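Local coordinates for aspartate aminotransferase (Plasmodium falciparum, PDB 3K7Y), which probably catalyses the reversible transfer of the amino group of L-aspartate to 2-oxoglutarate, giving oxaloacetate and L-glutamate, with pyridoxal 5'-phosphate as cofactor, at residues A[151-155]-A[356-360]; A[185-190]-A[351-357]; A[361-367]-A[401-405]. All coordinates share one frame. Residue numbers count along the deposited sequence, not the author numbering.

Contact 1. Residues A[151-155]-A[356-360]; sequences FFDYN and SFVPL
In this aminotransferase fold of the class I and II family, the end of strand 145-153 of the large mixed sheet meets the end of strand 355-357 through side chains alone. Phe152 and Asp153 are extended, and the chain turns at Tyr154. Segment 356-360 is extended through Val358 and bends at Pro359. The backbones stay well apart: the nearest CA atoms, of Tyr154 and Pro359, are 7.5 Å from each other. Phe152 (chi1 t, chi2 77°) and Phe357 (chi1 t, chi2 48°) point toward each other. Their rings meet obliquely, with centroids 5.2 Å apart and planes at 59°. Phe152 CE2 lies 3.7 Å from Phe357 CE2. Tyr154 leaves sideways at chi1 -94°, between wells, and its ring comes back to Pro359, which it meets obliquely. Pro359, with C-gamma exo pucker, packs against Phe152 and Tyr154: its CG is 4.2 Å from Phe152 CE2 and 3.9 Å from Tyr154 CD1. Pro130 also touches Phe152 and Tyr154. At the edge of the Phe357 ring, Tyr154 OH sits 4.0 Å from Phe357 CZ.

Contact 2. Residues A[185-190]-A[351-357]; sequences NPCSVN and QRGLFSF. With PLP (pyridoxal-5'-phosphate), chain B.
Pro186 sets its CB over one face of the Phe357 ring, 4.1 Å from Phe357 CD1. A cis peptide bond precedes Pro186. Cys187 adds an oblique sulfur-aromatic contact, its SG 5.0 Å from the Phe357 centroid. Phe357 has chi1 t and points toward the loop. Segment 185-190 has no regular structure, and Ser188 takes left-handed angles (68/30). The nearest CA pairs are Cys187-Phe357 at 5.4 Å, Ser188-Arg352 at 5.0 Å and Val189-Gln351 at 5.1 Å. One backbone hydrogen bond joins the segments, from Arg352 N to Ser188 O, at 2.5 Å. Ser188 (chi1 m) sits in the bend of 351-357; its OG bonds to Pro186 O at 2.8 Å and lies 3.1 Å from Phe355 O. Gln351 ties that bend to strand 355-357: its OE1 accepts from Phe357 N at 3.0 Å, and its NE2 donates to Phe357 O at 3.0 Å. Asn190 OD1 is 3.3 Å from Arg352 CB. Asn185 (chi1 t) has its ND2 3.5 Å from Phe355 CE2, while its OD1 accepts a hydrogen bond from Arg380. Asn185 ND2 donates to PLP O3 at 2.9 Å. This cofactor-binding asparagine, followed by a cis-proline loop, belongs to the PLP pocket of the aminotransferase class I and II family.

Contact 3. Residues A[361-367]-A[401-405]; sequences LAKIAEH and SLSQI
Ile364 is the main bump here. It fills a hollow formed by Ser401, Leu402 and Ile405 at the chain's C-terminal end. Segment 361-367 is a compact run of turns with helical angles at 361-363 and 365-367. Ile364 N bonds to Leu361 O at 2.8 Å, which closes the first turn. Segment 401-405 is the last part of helix 390-403. It leaves the helix through an inverse gamma turn centred on Gln404. The closest CA atoms are those of Ile364 and Leu402, 6.6 Å apart. Ile364 points toward the helix end, with chi1 at -121°, between wells, and chi2 p. Its CD1 reaches 3.3 Å from Ile405 CD1 and 4.3 Å from Leu402 CD2, while its CG1 lies 3.4 Å from Ser401 OG. Leu361 widens the apolar patch, its CD1 4.3 Å from Leu402 CD1. At the border, Lys363 brings its NZ to 4.1 Å from Ile405 CG2. His367 (chi1 t) lies by Ser401 and Gln404. His367 CB is 3.7 Å from Ser401 OG, and His367 NE2 is 2.8 Å from Gln404 OE1, at an angle too poor for a hydrogen bond. The contact thus joins the loop between strands 355-357 and 373-374 to the end of helix 390-403. Ile375, just past strand 373-374, touches Leu361 and Ala365, while Tyr343 and Trp345 touch Leu402.

Contacts 1 and 2 share Ser356 and Phe357, so both end on strand 355-357. Their centres are 10 Å apart. Phe152 bridges them: its CD1 is 3.6 Å from Cys187 SG and its CE1 is 3.9 Å from Val189 CG2. Contact 2 reaches the cofactor directly through Asn185. Contact 1 lies farther from the cofactor: the side chain of Phe357 is about 13 Å from the PLP. Contact 3 follows on directly in sequence, since residue 361 succeeds 360. It lies 16 Å from contact 1 and 21 Å from contact 2, centre to centre, away from the pocket. Leu360 CD2 meets Leu402 CD2 at 4.1 Å, which joins contacts 1 and 3.

Contact 1. Residues A[151-155]-A[356-360]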
loop_
_atom_site.group_PDB
_atom_site.type_symbol
_atom_site.label_atom_id
_atom_site.label_comp_id
_atom_site.label_asym_id
_atom_site.label_seq_id
_atom_site.Cartn_x
_atom_site.Cartn_y
_atom_site.Cartn_z
ATOM N N PHE A 151 31.962 6.744 -1.024
ATOM C CA PHE A 151 31.376 7.212 -2.265
ATOM C C PHE A 151 31.666 8.674 -2.548
ATOM O O PHE A 151 32.646 9.006 -3.204
ATOM C CB PHE A 151 29.873 6.949 -2.267
ATOM C CG PHE A 151 29.242 7.083 -3.608
ATOM C CD1 PHE A 151 29.441 6.112 -4.574
ATOM C CD2 PHE A 151 28.431 8.169 -3.904
ATOM C CE1 PHE A 151 28.856 6.217 -5.822
ATOM C CE2 PHE A 151 27.845 8.297 -5.153
ATOM C CZ PHE A 151 28.062 7.321 -6.123
ATOM N N PHE A 152 30.790 9.534 -2.059
ATOM C CA PHE A 152 30.884 10.951 -2.283
ATOM C C PHE A 152 32.126 11.482 -1.584
ATOM O O PHE A 152 32.412 11.085 -0.451
ATOM C CB PHE A 152 29.630 11.576 -1.707
ATOM C CG PHE A 152 29.560 13.034 -1.865
ATOM C CD1 PHE A 152 29.222 13.588 -3.072
ATOM C CD2 PHE A 152 29.798 13.857 -0.794
ATOM C CE1 PHE A 152 29.144 14.955 -3.227
ATOM C CE2 PHE A 152 29.722 15.220 -0.934
ATOM C CZ PHE A 152 29.394 15.772 -2.161
ATOM N N ASP A 153 32.885 12.343 -2.270
ATOM C CA ASP A 153 34.079 12.949 -1.665
ATOM C C ASP A 153 33.720 14.306 -1.106
ATOM O O ASP A 153 33.288 15.199 -1.833
ATOM C CB ASP A 153 35.260 13.062 -2.631
ATOM C CG ASP A 153 36.517 13.577 -1.940
ATOM O OD1 ASP A 153 36.577 14.787 -1.627
ATOM O OD2 ASP A 153 37.431 12.761 -1.689
ATOM N N TYR A 154 33.902 14.447 0.197
ATOM C CA TYR A 154 33.296 15.559 0.901
ATOM C C TYR A 154 34.046 16.850 0.676
ATOM O O TYR A 154 33.449 17.923 0.745
ATOM C CB TYR A 154 33.114 15.238 2.387
ATOM C CG TYR A 154 31.737 14.670 2.714
ATOM C CD1 TYR A 154 30.709 15.503 3.142
ATOM C CD2 TYR A 154 31.456 13.314 2.574
ATOM C CE1 TYR A 154 29.448 15.004 3.437
ATOM C CE2 TYR A 154 30.182 12.800 2.869
ATOM C CZ TYR A 154 29.188 13.657 3.301
ATOM O OH TYR A 154 27.927 13.183 3.601
ATOM N N ASN A 155 35.339 16.749 0.371
ATOM C CA ASN A 155 36.131 17.944 0.121
ATOM C C ASN A 155 36.250 18.319 -1.345
ATOM O O ASN A 155 36.201 19.498 -1.681
ATOM C CB ASN A 155 37.474 17.909 0.835
ATOM C CG ASN A 155 37.382 18.488 2.230
ATOM O OD1 ASN A 155 36.851 17.861 3.149
ATOM N ND2 ASN A 155 37.879 19.703 2.393
ATOM N N SER A 356 20.521 20.126 -5.064
ATOM C CA SER A 356 21.962 20.297 -4.972
ATOM C C SER A 356 22.365 19.920 -3.549
ATOM O O SER A 356 21.526 19.927 -2.649
ATOM C CB SER A 356 22.382 21.725 -5.317
ATOM O OG SER A 356 22.589 21.861 -6.711
ATOM N N PHE A 357 23.633 19.565 -3.362
ATOM C CA PHE A 357 24.130 19.112 -2.074
ATOM C C PHE A 357 25.353 19.946 -1.702
ATOM O O PHE A 357 26.409 19.829 -2.336
ATOM C CB PHE A 357 24.483 17.627 -2.159
ATOM C CG PHE A 357 24.872 16.993 -0.840
ATOM C CD1 PHE A 357 24.105 17.183 0.305
ATOM C CD2 PHE A 357 25.981 16.152 -0.769
ATOM C CE1 PHE A 357 24.469 16.578 1.512
ATOM C CE2 PHE A 357 26.347 15.543 0.426
ATOM C CZ PHE A 357 25.594 15.755 1.568
ATOM N N VAL A 358 25.202 20.800 -0.687
ATOM C CA VAL A 358 26.268 21.705 -0.265
ATOM C C VAL A 358 26.612 21.451 1.208
ATOM O O VAL A 358 26.071 22.124 2.091
ATOM C CB VAL A 358 25.835 23.195 -0.474
ATOM C CG1 VAL A 358 26.967 24.187 -0.137
ATOM C CG2 VAL A 358 25.349 23.419 -1.893
ATOM N N PRO A 359 27.498 20.474 1.491
ATOM C CA PRO A 359 27.758 20.154 2.903
ATOM C C PRO A 359 28.020 21.391 3.759
ATOM O O PRO A 359 27.504 21.499 4.880
ATOM C CB PRO A 359 28.983 19.234 2.831
ATOM C CG PRO A 359 28.786 18.489 1.540
ATOM C CD PRO A 359 28.141 19.498 0.585
ATOM N N LEU A 360 28.772 22.333 3.206
ATOM C CA LEU A 360 29.051 23.605 3.871
ATOM C C LEU A 360 27.848 24.237 4.597
ATOM O O LEU A 360 28.003 24.877 5.642
ATOM C CB LEU A 360 29.619 24.590 2.858
ATOM C CG LEU A 360 30.108 25.840 3.564
ATOM C CD1 LEU A 360 31.369 25.521 4.370
ATOM C CD2 LEU A 360 30.323 26.981 2.582
#

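Contact 2. Residues A[185-190]-A[351-357]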
loop_
_atom_site.group_PDB
_atom_site.type_symbol
_atom_site.label_atom_id
_atom_site.label_comp_id
_atom_site.label_asym_id
_atom_site.label_seq_id
_atom_site.Cartn_x
_atom_site.Cartn_y
_atom_site.Cartn_z
ATOM N N ASN A 185 20.292 10.903 -4.320
ATOM C CA ASN A 185 19.646 11.554 -3.182
ATOM C C ASN A 185 20.324 11.148 -1.867
ATOM O O ASN A 185 20.208 10.004 -1.447
ATOM C CB ASN A 185 18.163 11.186 -3.157
ATOM C CG ASN A 185 17.407 11.853 -2.025
ATOM O OD1 ASN A 185 17.992 12.303 -1.039
ATOM N ND2 ASN A 185 16.092 11.919 -2.163
ATOM N N PRO A 186 21.011 12.095 -1.194
ATOM C CA PRO A 186 21.122 13.546 -1.442
ATOM C C PRO A 186 22.210 14.095 -2.389
ATOM O O PRO A 186 22.016 15.184 -2.929
ATOM C CB PRO A 186 21.362 14.109 -0.044
ATOM C CG PRO A 186 22.116 13.034 0.643
ATOM C CD PRO A 186 21.614 11.718 0.100
ATOM N N CYS A 187 23.331 13.391 -2.580
ATOM C CA CYS A 187 24.496 13.928 -3.358
ATOM C C CYS A 187 24.220 14.672 -4.663
ATOM O O CYS A 187 24.873 15.656 -4.945
ATOM C CB CYS A 187 25.518 12.834 -3.643
ATOM S SG CYS A 187 26.091 12.124 -2.127
ATOM N N SER A 188 23.277 14.187 -5.461
ATOM C CA SER A 188 22.943 14.811 -6.732
ATOM C C SER A 188 24.091 14.664 -7.724
ATOM O O SER A 188 24.270 15.500 -8.597
ATOM C CB SER A 188 22.612 16.295 -6.536
ATOM O OG SER A 188 21.879 16.500 -5.346
ATOM N N VAL A 189 24.854 13.587 -7.586
ATOM C CA VAL A 189 26.024 13.324 -8.417
ATOM C C VAL A 189 25.814 11.970 -9.099
ATOM O O VAL A 189 25.651 10.974 -8.409
ATOM C CB VAL A 189 27.315 13.264 -7.523
ATOM C CG1 VAL A 189 28.528 12.930 -8.334
ATOM C CG2 VAL A 189 27.552 14.575 -6.786
ATOM N N ASN A 190 25.791 11.932 -10.432
ATOM C CA ASN A 190 25.638 10.651 -11.171
ATOM C C ASN A 190 26.968 10.021 -11.613
ATOM O O ASN A 190 27.960 10.728 -11.792
ATOM C CB ASN A 190 24.622 10.725 -12.343
ATOM C CG ASN A 190 24.334 12.156 -12.827
ATOM O OD1 ASN A 190 24.405 13.117 -12.061
ATOM N ND2 ASN A 190 23.984 12.290 -14.105
ATOM N N GLN A 351 26.674 18.932 -10.403
ATOM C CA GLN A 351 25.549 18.203 -9.801
ATOM C C GLN A 351 24.286 18.099 -10.670
ATOM O O GLN A 351 24.054 18.936 -11.550
ATOM C CB GLN A 351 25.214 18.809 -8.436
ATOM C CG GLN A 351 26.166 18.375 -7.359
ATOM C CD GLN A 351 25.927 19.050 -6.029
ATOM O OE1 GLN A 351 25.140 20.000 -5.904
ATOM N NE2 GLN A 351 26.624 18.562 -5.010
ATOM N N ARG A 352 23.471 17.074 -10.408
ATOM C CA ARG A 352 22.307 16.804 -11.227
ATOM C C ARG A 352 21.237 16.096 -10.457
ATOM O O ARG A 352 21.526 15.294 -9.590
ATOM C CB ARG A 352 22.701 15.952 -12.430
ATOM C CG ARG A 352 22.206 16.522 -13.720
ATOM C CD ARG A 352 22.774 17.896 -13.911
ATOM N NE ARG A 352 23.398 18.072 -15.212
ATOM C CZ ARG A 352 24.225 19.069 -15.488
ATOM N NH1 ARG A 352 24.743 19.174 -16.693
ATOM N NH2 ARG A 352 24.529 19.963 -14.557
ATOM N N GLY A 353 19.993 16.380 -10.819
ATOM C CA GLY A 353 18.827 15.795 -10.165
ATOM C C GLY A 353 17.920 16.906 -9.660
ATOM O O GLY A 353 18.024 18.062 -10.094
ATOM N N LEU A 354 17.052 16.557 -8.717
ATOM C CA LEU A 354 16.090 17.485 -8.150
ATOM C C LEU A 354 16.749 18.431 -7.134
ATOM O O LEU A 354 16.223 19.523 -6.859
ATOM C CB LEU A 354 14.995 16.667 -7.469
ATOM C CG LEU A 354 13.512 16.924 -7.737
ATOM C CD1 LEU A 354 12.767 15.618 -7.679
ATOM C CD2 LEU A 354 12.901 17.918 -6.748
ATOM N N PHE A 355 17.886 18.003 -6.573
ATOM C CA PHE A 355 18.575 18.781 -5.535
ATOM C C PHE A 355 19.982 19.254 -5.904
ATOM O O PHE A 355 20.559 18.844 -6.907
ATOM C CB PHE A 355 18.709 17.985 -4.224
ATOM C CG PHE A 355 17.495 17.207 -3.839
ATOM C CD1 PHE A 355 16.401 17.832 -3.275
ATOM C CD2 PHE A 355 17.462 15.831 -4.017
ATOM C CE1 PHE A 355 15.282 17.087 -2.919
ATOM C CE2 PHE A 355 16.359 15.089 -3.666
ATOM C CZ PHE A 355 15.271 15.709 -3.121
ATOM N N SER A 356 20.521 20.126 -5.064
ATOM C CA SER A 356 21.962 20.297 -4.972
ATOM C C SER A 356 22.365 19.920 -3.549
ATOM O O SER A 356 21.526 19.927 -2.649
ATOM C CB SER A 356 22.382 21.725 -5.317
ATOM O OG SER A 356 22.589 21.861 -6.711
ATOM N N PHE A 357 23.633 19.565 -3.362
ATOM C CA PHE A 357 24.130 19.112 -2.074
ATOM C C PHE A 357 25.353 19.946 -1.702
ATOM O O PHE A 357 26.409 19.829 -2.336
ATOM C CB PHE A 357 24.483 17.627 -2.159
ATOM C CG PHE A 357 24.872 16.993 -0.840
ATOM C CD1 PHE A 357 24.105 17.183 0.305
ATOM C CD2 PHE A 357 25.981 16.152 -0.769
ATOM C CE1 PHE A 357 24.469 16.578 1.512
ATOM C CE2 PHE A 357 26.347 15.543 0.426
ATOM C CZ PHE A 357 25.594 15.755 1.568
HETATM N N1 PLP B . 14.416 6.205 -3.580
HETATM C C2 PLP B . 14.911 7.483 -3.628
HETATM C C2A PLP B . 16.364 7.665 -3.846
HETATM C C3 PLP B . 14.054 8.564 -3.485
HETATM O O3 PLP B . 14.545 9.844 -3.552
HETATM C C4 PLP B . 12.691 8.346 -3.279
HETATM C C4A PLP B . 11.791 9.545 -3.277
HETATM O O4A PLP B . 11.249 9.894 -4.334
HETATM C C5 PLP B . 12.171 7.038 -3.236
HETATM C C6 PLP B . 13.061 5.972 -3.380
HETATM C C5A PLP B . 10.698 6.690 -2.999
HETATM O O4P PLP B . 9.746 7.355 -3.811
HETATM P P PLP B . 8.159 7.188 -3.526
HETATM O O1P PLP B . 7.359 7.364 -4.785
HETATM O O2P PLP B . 7.705 8.292 -2.609
HETATM O O3P PLP B . 7.935 5.805 -2.958
#

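Contact 3. Residues A[361-367]-A[401-405]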
loop_
_atom_site.group_PDB
_atom_site.type_symbol
_atom_site.label_atom_id
_atom_site.label_comp_id
_atom_site.label_asym_id
_atom_site.label_seq_id
_atom_site.Cartn_x
_atom_site.Cartn_y
_atom_site.Cartn_z
ATOM N N LEU A 361 26.658 24.049 4.036
ATOM C CA LEU A 361 25.437 24.670 4.557
ATOM C C LEU A 361 24.881 23.984 5.809
ATOM O O LEU A 361 24.111 24.585 6.568
ATOM C CB LEU A 361 24.368 24.771 3.455
ATOM C CG LEU A 361 24.352 26.009 2.535
ATOM C CD1 LEU A 361 25.690 26.686 2.402
ATOM C CD2 LEU A 361 23.820 25.689 1.158
ATOM N N ALA A 362 25.281 22.735 6.039
ATOM C CA ALA A 362 24.901 22.048 7.268
ATOM C C ALA A 362 25.173 22.951 8.483
ATOM O O ALA A 362 24.342 23.042 9.387
ATOM C CB ALA A 362 25.634 20.726 7.386
ATOM N N LYS A 363 26.322 23.636 8.469
ATOM C CA LYS A 363 26.697 24.621 9.492
ATOM C C LYS A 363 25.678 25.756 9.688
ATOM O O LYS A 363 25.486 26.223 10.806
ATOM C CB LYS A 363 28.063 25.255 9.165
ATOM C CG LYS A 363 29.277 24.319 9.139
ATOM C CD LYS A 363 30.580 25.126 9.198
ATOM C CE LYS A 363 30.822 25.757 10.595
ATOM N NZ LYS A 363 31.834 26.877 10.631
ATOM N N ILE A 364 25.035 26.191 8.603
ATOM C CA ILE A 364 24.211 27.416 8.603
ATOM C C ILE A 364 22.678 27.139 8.600
ATOM O O ILE A 364 21.852 28.057 8.568
ATOM C CB ILE A 364 24.699 28.392 7.450
ATOM C CG1 ILE A 364 25.118 29.736 8.021
ATOM C CG2 ILE A 364 23.727 28.506 6.258
ATOM C CD1 ILE A 364 26.442 29.686 8.717
ATOM N N ALA A 365 22.321 25.861 8.685
ATOM C CA ALA A 365 20.940 25.411 8.497
ATOM C C ALA A 365 19.932 26.006 9.482
ATOM O O ALA A 365 18.816 26.359 9.089
ATOM C CB ALA A 365 20.874 23.888 8.517
ATOM N N GLU A 366 20.320 26.119 10.749
ATOM C CA GLU A 366 19.398 26.574 11.784
ATOM C C GLU A 366 19.431 28.088 11.917
ATOM O O GLU A 366 18.590 28.677 12.594
ATOM C CB GLU A 366 19.685 25.872 13.126
ATOM C CG GLU A 366 18.434 25.445 13.924
ATOM C CD GLU A 366 17.464 24.560 13.112
ATOM O OE1 GLU A 366 16.239 24.769 13.236
ATOM O OE2 GLU A 366 17.914 23.668 12.347
ATOM N N HIS A 367 20.399 28.721 11.264
ATOM C CA HIS A 367 20.437 30.175 11.210
ATOM C C HIS A 367 19.688 30.683 9.991
ATOM O O HIS A 367 19.267 31.835 9.949
ATOM C CB HIS A 367 21.871 30.719 11.200
ATOM C CG HIS A 367 21.988 32.064 11.839
ATOM N ND1 HIS A 367 21.169 33.122 11.495
ATOM C CD2 HIS A 367 22.786 32.513 12.837
ATOM C CE1 HIS A 367 21.472 34.171 12.240
ATOM N NE2 HIS A 367 22.449 33.828 13.064
ATOM N N SER A 401 24.359 35.079 6.144
ATOM C CA SER A 401 24.374 34.074 7.167
ATOM C C SER A 401 25.728 33.400 7.281
ATOM O O SER A 401 26.193 33.105 8.386
ATOM C CB SER A 401 23.327 33.047 6.893
ATOM O OG SER A 401 23.021 32.461 8.117
ATOM N N LEU A 402 26.373 33.176 6.142
ATOM C CA LEU A 402 27.668 32.532 6.139
ATOM C C LEU A 402 28.729 33.367 6.826
ATOM O O LEU A 402 29.608 32.825 7.500
ATOM C CB LEU A 402 28.088 32.187 4.720
ATOM C CG LEU A 402 27.809 30.717 4.431
ATOM C CD1 LEU A 402 27.792 30.422 2.936
ATOM C CD2 LEU A 402 28.836 29.864 5.166
ATOM N N SER A 403 28.624 34.685 6.675
ATOM C CA SER A 403 29.641 35.594 7.179
ATOM C C SER A 403 29.649 35.715 8.699
ATOM O O SER A 403 30.664 36.111 9.271
ATOM C CB SER A 403 29.504 36.967 6.540
ATOM O OG SER A 403 30.082 37.970 7.371
ATOM N N GLN A 404 28.536 35.387 9.354
ATOM C CA GLN A 404 28.509 35.389 10.816
ATOM C C GLN A 404 29.282 34.201 11.392
ATOM O O GLN A 404 28.726 33.420 12.167
ATOM C CB GLN A 404 27.083 35.328 11.356
ATOM C CG GLN A 404 26.159 36.453 10.959
ATOM C CD GLN A 404 24.844 36.404 11.729
ATOM O OE1 GLN A 404 24.600 35.472 12.498
ATOM N NE2 GLN A 404 23.996 37.414 11.528
ATOM N N ILE A 405 30.547 34.043 10.999
ATOM C CA ILE A 405 31.435 33.040 11.616
ATOM C C ILE A 405 32.919 33.381 11.415
ATOM O O ILE A 405 33.559 34.103 12.206
ATOM C CB ILE A 405 31.140 31.583 11.146
ATOM C CG1 ILE A 405 29.799 31.504 10.388
ATOM C CG2 ILE A 405 31.257 30.618 12.331
ATOM C CD1 ILE A 405 28.854 30.448 10.859
ATOM O OXT ILE A 405 33.500 32.922 10.430
#